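Local structure of obscurin (Homo sapiens, 4C4K) at residues G48-R52 against T63-A68. The protein binds the C-terminal titin domain M10 at the muscle M-band through its first immunoglobulin domain, and is a giant sarcomeric protein with probable protein kinase activity. Residues are numbered along the deposited sequence.
Sequences GARFR and TILDLA. With EDO (1,2-ethanediol), chain I.
Arg50, Leu65 and Arg52 bury most of the 430 Å² shared by residues 48-52 and 63-68, which run antiparallel where strand 51-56 begins and strand 59-64 ends. Arg52 and Thr63 form a hydrogen-bonded pair (CA-CA 5.0 Å), with Arg52 N to Thr63 O at 2.9 Å and Thr63 N to Arg52 O at 2.8 Å; Phe51 and Ile64 follow as a non-hydrogen-bonded pair (CA-CA 4.9 Å). Gly48 N donates to Phe51 O at 2.9 Å, closing a turn. Although Arg50, just ahead of the strand, is not extended (phi/psi -105/-13), its O still accepts Leu65 N at 2.8 Å; Arg50 N donates to O2 of a 1,2-ethanediol, probably from the crystallisation liquor, at 2.9 Å. The Arg50 side chain (chi1 m, chi2 t, chi3 m) runs alongside the departing chain, and NH1 donates to Leu65 O at 3.0 Å while also forming a salt bridge with Asp71. This is the open end of the D-E hairpin of an I-set immunoglobulin sandwich, and the arginine-aspartate bridge linking the start of strand D to the turn before strand F is a familiar feature of such domains. Phe51 CE2 packs on Ile64 CG2 at 3.8 Å. On the opposite face, which carries Arg52 and Thr63, the Arg52 side chain (chi1 m, chi2 m) folds back over its own loop: NE and NH2 each donate to Ala49 O at 3.2 Å, and Leu65 CD1 covers one guanidinium face, 3.5 Å from Arg52 NH2.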
loop_
_atom_site.group_PDB
_atom_site.type_symbol
_atom_site.label_atom_id
_atom_site.label_comp_id
_atom_site.label_asym_id
_atom_site.label_seq_id
_atom_site.Cartn_x
_atom_site.Cartn_y
_atom_site.Cartn_z
ATOM N N GLY A 48 22.567 -2.129 -0.542
ATOM C CA GLY A 48 23.760 -2.787 -1.062
ATOM C C GLY A 48 24.159 -2.192 -2.384
ATOM O O GLY A 48 23.726 -1.090 -2.722
ATOM N N ALA A 49 24.969 -2.910 -3.150
ATOM C CA ALA A 49 25.454 -2.398 -4.429
ATOM C C ALA A 49 24.308 -2.056 -5.421
ATOM O O ALA A 49 24.386 -1.070 -6.151
ATOM C CB ALA A 49 26.418 -3.397 -5.042
ATOM N N ARG A 50 23.239 -2.860 -5.427
ATOM C CA ARG A 50 22.159 -2.640 -6.383
ATOM C C ARG A 50 20.902 -2.027 -5.790
ATOM O O ARG A 50 20.047 -1.618 -6.550
ATOM C CB ARG A 50 21.792 -3.955 -7.085
ATOM C CG ARG A 50 22.907 -4.648 -7.856
ATOM C CD ARG A 50 22.344 -5.581 -8.914
ATOM N NE ARG A 50 21.412 -6.583 -8.374
ATOM C CZ ARG A 50 20.104 -6.604 -8.613
ATOM N NH1 ARG A 50 19.539 -5.654 -9.346
ATOM N NH2 ARG A 50 19.348 -7.555 -8.098
ATOM N N PHE A 51 20.764 -1.984 -4.455
ATOM C CA PHE A 51 19.571 -1.468 -3.766
ATOM C C PHE A 51 19.967 -0.268 -2.956
ATOM O O PHE A 51 20.786 -0.383 -2.038
ATOM C CB PHE A 51 18.937 -2.564 -2.891
ATOM C CG PHE A 51 18.383 -3.689 -3.734
ATOM C CD1 PHE A 51 19.197 -4.742 -4.139
ATOM C CD2 PHE A 51 17.055 -3.684 -4.144
ATOM C CE1 PHE A 51 18.694 -5.754 -4.972
ATOM C CE2 PHE A 51 16.545 -4.705 -4.949
ATOM C CZ PHE A 51 17.372 -5.730 -5.369
ATOM N N ARG A 52 19.431 0.904 -3.330
ATOM C CA ARG A 52 19.788 2.156 -2.661
ATOM C C ARG A 52 18.594 2.782 -1.992
ATOM O O ARG A 52 17.606 3.051 -2.647
ATOM C CB ARG A 52 20.426 3.142 -3.656
ATOM C CG ARG A 52 21.479 2.505 -4.544
ATOM C CD ARG A 52 22.683 2.055 -3.741
ATOM N NE ARG A 52 23.773 1.614 -4.605
ATOM C CZ ARG A 52 24.510 2.426 -5.355
ATOM N NH1 ARG A 52 24.269 3.731 -5.372
ATOM N NH2 ARG A 52 25.484 1.938 -6.103
ATOM N N THR A 63 15.949 2.821 -4.911
ATOM C CA THR A 63 16.423 2.778 -6.295
ATOM C C THR A 63 17.041 1.416 -6.522
ATOM O O THR A 63 17.816 0.961 -5.697
ATOM C CB THR A 63 17.440 3.907 -6.583
ATOM O OG1 THR A 63 16.775 5.153 -6.406
ATOM C CG2 THR A 63 18.009 3.834 -8.001
ATOM N N ILE A 64 16.710 0.774 -7.634
ATOM C CA ILE A 64 17.265 -0.550 -7.978
ATOM C C ILE A 64 18.117 -0.379 -9.203
ATOM O O ILE A 64 17.605 0.054 -10.235
ATOM C CB ILE A 64 16.142 -1.626 -8.165
ATOM C CG1 ILE A 64 15.204 -1.618 -6.934
ATOM C CG2 ILE A 64 16.754 -3.024 -8.391
ATOM C CD1 ILE A 64 13.840 -2.396 -7.095
ATOM N N LEU A 65 19.411 -0.745 -9.105
ATOM C CA LEU A 65 20.342 -0.596 -10.193
ATOM C C LEU A 65 20.581 -1.917 -10.884
ATOM O O LEU A 65 20.500 -2.970 -10.248
ATOM C CB LEU A 65 21.669 -0.026 -9.686
ATOM C CG LEU A 65 21.621 1.347 -8.956
ATOM C CD1 LEU A 65 23.041 1.787 -8.583
ATOM C CD2 LEU A 65 21.006 2.440 -9.857
ATOM N N ASP A 66 20.882 -1.866 -12.182
ATOM C CA ASP A 66 21.211 -3.047 -12.976
ATOM C C ASP A 66 20.153 -4.145 -12.849
ATOM O O ASP A 66 20.466 -5.268 -12.472
ATOM C CB ASP A 66 22.621 -3.561 -12.610
ATOM C CG ASP A 66 23.300 -4.293 -13.745
ATOM O OD1 ASP A 66 22.830 -4.158 -14.907
ATOM O OD2 ASP A 66 24.319 -4.982 -13.483
ATOM N N LEU A 67 18.895 -3.786 -13.112
ATOM C CA LEU A 67 17.722 -4.667 -13.014
ATOM C C LEU A 67 17.933 -6.059 -13.570
ATOM O O LEU A 67 18.476 -6.218 -14.655
ATOM C CB LEU A 67 16.521 -4.045 -13.748
ATOM C CG LEU A 67 15.943 -2.762 -13.174
ATOM C CD1 LEU A 67 15.011 -2.130 -14.171
ATOM C CD2 LEU A 67 15.246 -3.024 -11.832
ATOM N N ALA A 68 17.440 -7.055 -12.841
ATOM C CA ALA A 68 17.466 -8.458 -13.245
ATOM C C ALA A 68 16.014 -8.906 -13.263
ATOM O O ALA A 68 15.170 -8.294 -12.598
ATOM C CB ALA A 68 18.252 -9.276 -12.232
HETATM C C1 EDO I . 22.293 -7.003 -4.782
HETATM O O1 EDO I . 23.064 -8.037 -5.380
HETATM C C2 EDO I . 23.250 -5.985 -4.098
HETATM O O2 EDO I . 22.506 -4.924 -3.503
HETATM O O HOH W 1 17.615 5.940 -3.918
#